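Histidinol dehydrogenase (Elizabethkingia anophelis NUHP1, PDB 6AN0) probably catalyses the last step of histidine biosynthesis, the zinc-dependent oxidation of L-histidinol to L-histidine by way of L-histidinaldehyde, using two NAD+. Local coordinates at residues V41-L53 and I193-I206. Sequence-based numbering, arbitrary orientation.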
ATOM      1  N   VAL A  41     -10.533  20.105  13.353  1.00 21.99           N
ATOM      2  CA  VAL A  41     -11.208  20.293  12.067  1.00 21.23           C
ATOM      3  C   VAL A  41     -12.072  19.084  11.738  1.00 21.92           C
ATOM      4  O   VAL A  41     -13.212  19.220  11.272  1.00 24.13           O
ATOM      5  CB  VAL A  41     -10.184  20.556  10.946  1.00 21.98           C
ATOM      6  CG1 VAL A  41     -10.908  20.749   9.603  1.00 21.53           C
ATOM      7  CG2 VAL A  41      -9.329  21.772  11.274  1.00 22.64           C
ATOM      8  N   PHE A  42     -11.536  17.881  11.957  1.00 22.10           N
ATOM      9  CA  PHE A  42     -12.300  16.665  11.681  1.00 20.40           C
ATOM     10  C   PHE A  42     -13.588  16.615  12.507  1.00 22.94           C
ATOM     11  O   PHE A  42     -14.639  16.196  12.004  1.00 25.81           O
ATOM     12  CB  PHE A  42     -11.432  15.424  11.951  1.00 20.09           C
ATOM     13  CG  PHE A  42     -10.415  15.119  10.856  1.00 20.85           C
ATOM     14  CD1 PHE A  42      -9.676  13.948  10.901  1.00 21.17           C
ATOM     15  CD2 PHE A  42     -10.206  15.995   9.791  1.00 22.53           C
ATOM     16  CE1 PHE A  42      -8.739  13.649   9.909  1.00 22.94           C
ATOM     17  CE2 PHE A  42      -9.282  15.707   8.792  1.00 24.89           C
ATOM     18  CZ  PHE A  42      -8.546  14.514   8.850  1.00 26.02           C
ATOM     19  N   GLU A  43     -13.522  17.022  13.781  1.00 24.92           N
ATOM     20  CA  GLU A  43     -14.726  17.054  14.611  1.00 24.18           C
ATOM     21  C   GLU A  43     -15.760  18.021  14.040  1.00 28.30           C
ATOM     22  O   GLU A  43     -16.958  17.711  13.998  1.00 26.93           O
ATOM     23  CB  GLU A  43     -14.361  17.446  16.045  1.00 30.21           C
ATOM     24  N   ASP A  44     -15.307  19.199  13.591  1.00 26.69           N
ATOM     25  CA  ASP A  44     -16.199  20.161  12.951  1.00 25.85           C
ATOM     26  C   ASP A  44     -16.806  19.596  11.668  1.00 28.88           C
ATOM     27  O   ASP A  44     -17.995  19.805  11.392  1.00 26.84           O
ATOM     28  CB  ASP A  44     -15.441  21.458  12.657  1.00 25.40           C
ATOM     29  CG  ASP A  44     -15.184  22.298  13.907  1.00 36.48           C
ATOM     30  OD1 ASP A  44     -15.908  22.130  14.908  1.00 33.55           O
ATOM     31  OD2 ASP A  44     -14.260  23.140  13.880  1.00 31.73           O
ATOM     32  N   ILE A  45     -16.008  18.885  10.858  1.00 23.83           N
ATOM     33  CA  ILE A  45     -16.554  18.289   9.634  1.00 25.89           C
ATOM     34  C   ILE A  45     -17.588  17.227   9.983  1.00 28.02           C
ATOM     35  O   ILE A  45     -18.638  17.124   9.342  1.00 25.99           O
ATOM     36  CB  ILE A  45     -15.426  17.694   8.760  1.00 24.56           C
ATOM     37  CG1 ILE A  45     -14.561  18.792   8.132  1.00 22.23           C
ATOM     38  CG2 ILE A  45     -16.000  16.737   7.672  1.00 25.59           C
ATOM     39  CD1 ILE A  45     -15.264  19.626   7.049  1.00 26.45           C
ATOM     40  N   LYS A  46     -17.300  16.413  11.001  1.00 28.35           N
ATOM     41  CA  LYS A  46     -18.249  15.389  11.439  1.00 33.72           C
ATOM     42  C   LYS A  46     -19.551  16.001  11.944  1.00 33.66           C
ATOM     43  O   LYS A  46     -20.638  15.478  11.664  1.00 32.49           O
ATOM     44  CB  LYS A  46     -17.617  14.538  12.539  1.00 37.15           C
ATOM     45  CG  LYS A  46     -17.860  13.054  12.420  1.00 53.68           C
ATOM     46  CD  LYS A  46     -17.024  12.321  13.459  1.00 57.99           C
ATOM     47  CE  LYS A  46     -15.577  12.810  13.427  1.00 57.02           C
ATOM     48  NZ  LYS A  46     -14.779  12.355  14.602  1.00 60.84           N
ATOM     49  N   ASN A  47     -19.468  17.093  12.705  1.00 27.93           N
ATOM     50  CA  ASN A  47     -20.672  17.639  13.320  1.00 37.18           C
ATOM     51  C   ASN A  47     -21.418  18.610  12.411  1.00 38.73           C
ATOM     52  O   ASN A  47     -22.651  18.622  12.410  1.00 36.46           O
ATOM     53  CB  ASN A  47     -20.341  18.342  14.646  1.00 34.25           C
ATOM     54  CG  ASN A  47     -19.847  17.380  15.716  1.00 41.85           C
ATOM     55  OD1 ASN A  47     -20.212  16.203  15.735  1.00 48.75           O
ATOM     56  ND2 ASN A  47     -19.005  17.881  16.611  1.00 37.49           N
ATOM     57  N   GLU A  48     -20.706  19.437  11.645  1.00 27.98           N
ATOM     58  CA  GLU A  48     -21.343  20.508  10.894  1.00 33.88           C
ATOM     59  C   GLU A  48     -21.303  20.306   9.386  1.00 30.07           C
ATOM     60  O   GLU A  48     -21.941  21.081   8.667  1.00 32.44           O
ATOM     61  CB  GLU A  48     -20.692  21.863  11.231  1.00 34.85           C
ATOM     62  CG  GLU A  48     -20.741  22.263  12.706  1.00 40.30           C
ATOM     63  CD  GLU A  48     -22.148  22.544  13.216  1.00 53.57           C
ATOM     64  OE1 GLU A  48     -23.076  22.719  12.394  1.00 45.02           O
ATOM     65  OE2 GLU A  48     -22.320  22.592  14.453  1.00 57.16           O
ATOM     66  N   LYS A  49     -20.563  19.303   8.894  1.00 26.96           N
ATOM     67  CA  LYS A  49     -20.566  18.903   7.488  1.00 27.31           C
ATOM     68  C   LYS A  49     -20.378  20.079   6.531  1.00 32.00           C
ATOM     69  O   LYS A  49     -19.371  20.791   6.631  1.00 25.72           O
ATOM     70  CB  LYS A  49     -21.842  18.120   7.182  1.00 29.77           C
ATOM     71  CG  LYS A  49     -21.997  16.900   8.097  1.00 35.06           C
ATOM     72  CD  LYS A  49     -23.340  16.225   7.939  1.00 40.27           C
ATOM     73  CE  LYS A  49     -23.569  15.208   9.050  1.00 54.24           C
ATOM     74  NZ  LYS A  49     -22.468  14.205   9.129  1.00 50.05           N
ATOM     75  N   ASP A  50     -21.309  20.275   5.583  1.00 26.04           N
ATOM     76  CA  ASP A  50     -21.140  21.338   4.587  1.00 25.09           C
ATOM     77  C   ASP A  50     -20.953  22.703   5.238  1.00 27.58           C
ATOM     78  O   ASP A  50     -20.269  23.571   4.683  1.00 28.58           O
ATOM     79  CB  ASP A  50     -22.355  21.408   3.655  1.00 31.00           C
ATOM     80  CG  ASP A  50     -22.266  20.445   2.479  1.00 30.08           C
ATOM     81  OD1 ASP A  50     -21.269  19.695   2.367  1.00 31.81           O
ATOM     82  OD2 ASP A  50     -23.209  20.448   1.656  1.00 34.44           O
ATOM     83  N   LYS A  51     -21.576  22.929   6.392  1.00 27.64           N
ATOM     84  CA  LYS A  51     -21.432  24.236   7.028  1.00 31.01           C
ATOM     85  C   LYS A  51     -20.000  24.453   7.487  1.00 34.56           C
ATOM     86  O   LYS A  51     -19.465  25.561   7.364  1.00 32.70           O
ATOM     87  CB  LYS A  51     -22.405  24.378   8.194  1.00 33.10           C
ATOM     88  CG  LYS A  51     -23.842  24.621   7.766  1.00 32.21           C
ATOM     89  CD  LYS A  51     -24.750  24.869   8.961  1.00 43.58           C
ATOM     90  CE  LYS A  51     -24.811  23.656   9.865  1.00 53.51           C
ATOM     91  NZ  LYS A  51     -25.854  23.801  10.922  1.00 69.86           N
ATOM     92  N   ALA A  52     -19.359  23.395   7.997  1.00 29.78           N
ATOM     93  CA  ALA A  52     -17.945  23.478   8.351  1.00 30.20           C
ATOM     94  C   ALA A  52     -17.077  23.741   7.124  1.00 31.13           C
ATOM     95  O   ALA A  52     -16.165  24.579   7.173  1.00 26.02           O
ATOM     96  CB  ALA A  52     -17.503  22.192   9.054  1.00 31.71           C
ATOM     97  N   LEU A  53     -17.331  23.026   6.016  1.00 26.08           N
ATOM     98  CA  LEU A  53     -16.587  23.277   4.785  1.00 26.10           C
ATOM     99  C   LEU A  53     -16.667  24.745   4.382  1.00 25.20           C
ATOM    100  O   LEU A  53     -15.649  25.377   4.070  1.00 30.79           O
ATOM    101  CB  LEU A  53     -17.112  22.397   3.648  1.00 29.90           C
ATOM    102  CG  LEU A  53     -16.403  21.089   3.363  1.00 37.87           C
ATOM    103  CD1 LEU A  53     -17.118  20.394   2.224  1.00 32.06           C
ATOM    104  CD2 LEU A  53     -14.919  21.314   3.041  1.00 34.27           C
ATOM    105  N   ILE A 193      -7.002  20.987   5.519  1.00 22.90           N
ATOM    106  CA  ILE A 193      -7.464  19.919   6.406  1.00 23.11           C
ATOM    107  C   ILE A 193      -8.947  19.644   6.178  1.00 21.49           C
ATOM    108  O   ILE A 193      -9.384  18.485   6.174  1.00 22.27           O
ATOM    109  CB  ILE A 193      -7.183  20.269   7.881  1.00 25.93           C
ATOM    110  CG1 ILE A 193      -5.688  20.491   8.135  1.00 21.74           C
ATOM    111  CG2 ILE A 193      -7.676  19.140   8.796  1.00 21.95           C
ATOM    112  CD1 ILE A 193      -5.414  21.126   9.542  1.00 22.45           C
ATOM    113  N   GLN A 194      -9.744  20.704   5.989  1.00 23.84           N
ATOM    114  CA  GLN A 194     -11.186  20.520   5.861  1.00 21.29           C
ATOM    115  C   GLN A 194     -11.555  19.732   4.608  1.00 25.64           C
ATOM    116  O   GLN A 194     -12.504  18.940   4.642  1.00 21.97           O
ATOM    117  CB  GLN A 194     -11.916  21.879   5.908  1.00 21.59           C
ATOM    118  CG  GLN A 194     -11.513  22.927   4.823  1.00 22.95           C
ATOM    119  CD  GLN A 194     -10.297  23.780   5.209  1.00 25.93           C
ATOM    120  OE1 GLN A 194      -9.561  23.455   6.141  1.00 25.33           O
ATOM    121  NE2 GLN A 194     -10.085  24.877   4.480  1.00 26.75           N
ATOM    122  N   ALA A 195     -10.809  19.897   3.508  1.00 18.98           N
ATOM    123  CA  ALA A 195     -11.057  19.071   2.329  1.00 21.65           C
ATOM    124  C   ALA A 195     -10.760  17.603   2.609  1.00 23.29           C
ATOM    125  O   ALA A 195     -11.543  16.720   2.231  1.00 20.07           O
ATOM    126  CB  ALA A 195     -10.228  19.558   1.136  1.00 21.40           C
ATOM    127  N   ILE A 196      -9.624  17.320   3.256  1.00 20.56           N
ATOM    128  CA  ILE A 196      -9.295  15.935   3.600  1.00 18.68           C
ATOM    129  C   ILE A 196     -10.365  15.354   4.518  1.00 23.27           C
ATOM    130  O   ILE A 196     -10.767  14.189   4.375  1.00 21.83           O
ATOM    131  CB  ILE A 196      -7.892  15.861   4.245  1.00 23.99           C
ATOM    132  CG1 ILE A 196      -6.812  16.359   3.277  1.00 21.23           C
ATOM    133  CG2 ILE A 196      -7.585  14.442   4.731  1.00 23.25           C
ATOM    134  CD1 ILE A 196      -6.864  15.681   1.896  1.00 21.08           C
ATOM    135  N   GLY A 197     -10.841  16.156   5.477  1.00 23.69           N
ATOM    136  CA  GLY A 197     -11.873  15.683   6.389  1.00 19.82           C
ATOM    137  C   GLY A 197     -13.182  15.408   5.675  1.00 24.54           C
ATOM    138  O   GLY A 197     -13.862  14.413   5.958  1.00 24.22           O
ATOM    139  N   ALA A 198     -13.538  16.268   4.717  1.00 18.92           N
ATOM    140  CA  ALA A 198     -14.750  16.040   3.942  1.00 21.28           C
ATOM    141  C   ALA A 198     -14.667  14.724   3.167  1.00 18.27           C
ATOM    142  O   ALA A 198     -15.644  13.969   3.105  1.00 22.32           O
ATOM    143  CB  ALA A 198     -14.994  17.218   3.004  1.00 22.18           C
ATOM    144  N   MET A 199     -13.513  14.420   2.582  1.00 18.22           N
ATOM    145  CA  MET A 199     -13.399  13.145   1.873  1.00 20.30           C
ATOM    146  C   MET A 199     -13.263  11.964   2.820  1.00 22.59           C
ATOM    147  O   MET A 199     -13.564  10.833   2.429  1.00 24.18           O
ATOM    148  CB  MET A 199     -12.224  13.180   0.897  1.00 20.61           C
ATOM    149  CG  MET A 199     -12.448  14.187  -0.250  1.00 18.90           C
ATOM    150  SD  MET A 199     -11.142  14.158  -1.504  1.00 23.98           S
ATOM    151  CE  MET A 199      -9.787  14.950  -0.639  1.00 23.67           C
ATOM    152  N   THR A 200     -12.860  12.205   4.065  1.00 20.86           N
ATOM    153  CA  THR A 200     -12.726  11.127   5.038  1.00 20.88           C
ATOM    154  C   THR A 200     -14.065  10.759   5.663  1.00 23.73           C
ATOM    155  O   THR A 200     -14.380   9.574   5.811  1.00 24.71           O
ATOM    156  CB  THR A 200     -11.719  11.541   6.114  1.00 27.28           C
ATOM    157  OG1 THR A 200     -10.429  11.703   5.512  1.00 22.53           O
ATOM    158  CG2 THR A 200     -11.654  10.522   7.266  1.00 28.49           C
ATOM    159  N   PHE A 201     -14.874  11.749   6.027  1.00 20.99           N
ATOM    160  CA  PHE A 201     -16.124  11.469   6.722  1.00 25.49           C
ATOM    161  C   PHE A 201     -17.353  11.664   5.851  1.00 28.98           C
ATOM    162  O   PHE A 201     -18.410  11.113   6.173  1.00 26.39           O
ATOM    163  CB  PHE A 201     -16.251  12.350   7.981  1.00 27.82           C
ATOM    164  CG  PHE A 201     -15.105  12.183   8.939  1.00 28.98           C
ATOM    165  CD1 PHE A 201     -15.063  11.100   9.809  1.00 35.11           C
ATOM    166  CD2 PHE A 201     -14.045  13.085   8.940  1.00 27.49           C
ATOM    167  CE1 PHE A 201     -13.992  10.924  10.682  1.00 37.45           C
ATOM    168  CE2 PHE A 201     -12.967  12.913   9.807  1.00 29.87           C
ATOM    169  CZ  PHE A 201     -12.942  11.834  10.677  1.00 29.65           C
ATOM    170  N   GLY A 202     -17.234  12.406   4.755  1.00 25.54           N
ATOM    171  CA  GLY A 202     -18.381  12.716   3.918  1.00 23.10           C
ATOM    172  C   GLY A 202     -19.174  13.889   4.456  1.00 28.58           C
ATOM    173  O   GLY A 202     -19.209  14.112   5.666  1.00 26.34           O
ATOM    174  N   THR A 203     -19.792  14.661   3.571  1.00 21.79           N
ATOM    175  CA  THR A 203     -20.749  15.693   3.951  1.00 27.67           C
ATOM    176  C   THR A 203     -21.992  15.521   3.091  1.00 32.01           C
ATOM    177  O   THR A 203     -22.093  14.577   2.299  1.00 31.75           O
ATOM    178  CB  THR A 203     -20.175  17.107   3.782  1.00 32.78           C
ATOM    179  OG1 THR A 203     -19.990  17.387   2.387  1.00 29.88           O
ATOM    180  CG2 THR A 203     -18.835  17.253   4.512  1.00 31.92           C
ATOM    181  N   GLU A 204     -22.942  16.448   3.238  1.00 30.53           N
ATOM    182  CA  GLU A 204     -24.122  16.418   2.384  1.00 28.91           C
ATOM    183  C   GLU A 204     -23.747  16.498   0.908  1.00 34.50           C
ATOM    184  O   GLU A 204     -24.400  15.871   0.070  1.00 36.05           O
ATOM    185  CB  GLU A 204     -25.075  17.555   2.746  1.00 32.98           C
ATOM    186  CG  GLU A 204     -25.581  17.522   4.176  1.00 37.91           C
ATOM    187  CD  GLU A 204     -24.815  18.464   5.082  1.00 35.91           C
ATOM    188  OE1 GLU A 204     -23.663  18.799   4.741  1.00 32.08           O
ATOM    189  OE2 GLU A 204     -25.366  18.872   6.129  1.00 35.63           O
ATOM    190  N   THR A 205     -22.699  17.248   0.571  1.00 29.24           N
ATOM    191  CA  THR A 205     -22.317  17.445  -0.824  1.00 31.48           C
ATOM    192  C   THR A 205     -21.241  16.479  -1.304  1.00 39.48           C
ATOM    193  O   THR A 205     -21.226  16.124  -2.489  1.00 34.79           O
ATOM    194  CB  THR A 205     -21.839  18.887  -1.037  1.00 31.88           C
ATOM    195  OG1 THR A 205     -22.875  19.789  -0.623  1.00 30.64           O
ATOM    196  CG2 THR A 205     -21.513  19.160  -2.500  1.00 32.32           C
ATOM    197  N   ILE A 206     -20.358  16.022  -0.424  1.00 35.26           N
ATOM    198  CA  ILE A 206     -19.203  15.218  -0.814  1.00 26.44           C
ATOM    199  C   ILE A 206     -19.374  13.830  -0.214  1.00 32.88           C
ATOM    200  O   ILE A 206     -19.380  13.672   1.011  1.00 31.99           O
ATOM    201  CB  ILE A 206     -17.890  15.872  -0.365  1.00 24.32           C
ATOM    202  CG1 ILE A 206     -17.785  17.285  -0.968  1.00 26.75           C
ATOM    203  CG2 ILE A 206     -16.679  14.997  -0.734  1.00 23.35           C
ATOM    204  CD1 ILE A 206     -16.589  18.117  -0.482  1.00 26.48           C
TER
HETATM  205  O   HOH W   1     -19.231  14.434   8.346  1.00 32.60           O
HETATM  206  O   HOH W   2     -24.582  21.223   7.059  1.00 40.36           O
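Phe42 turns the face of its ring to the edge of Phe201, an offset edge-to-face pair with planes at 73°. Followed outward, Phe42 CB, CG and CD1 all rest on Phe201 CE2, CD2 and CE2 both lie against Gly197 CA, CE2 at 3.5 Å, and CZ meets Ile196 CG2. Glycine suits position 197 because, with no side chain, it lets the Phe42 ring and Ile45 come up against the helix backbone. The Phe42 ring is thus a knob in a hole made by Ile193, Ile196, Gly197 and Phe201. Lys46, bent at chi3, lays its CE over one face of Phe201, 4.0 Å from the ring centroid, a CH-pi contact that uses the aliphatic part of an exposed lysine. Ile45 is a second knob, its CG2 against Gly197 O. Helix segments 41-48 and 193-201 cross here at -50°, with helix 218-227 also touching Phe42 and Ile196; Gln194 is a predicted NAD+-binding residue of this histidinol dehydrogenase. Past the C-terminal ends of these segments, polar groups take over. The Asp50 carboxylate suits its place as an acceptor: OD1 takes the Thr203 OG1 hydroxyl at 2.6 Å, nearly along its C-O axis. Thr203 OG1 serves twice, also accepting from Ile206 N, an ST motif that orients the hydroxyl. Asp50 N donates to the syn lone pair of Glu204 OE1 (2.9 Å). Further along helix 50-61, buried, apolar Leu53 packs its CD1 on Ala198 CB and Ile206 CD1.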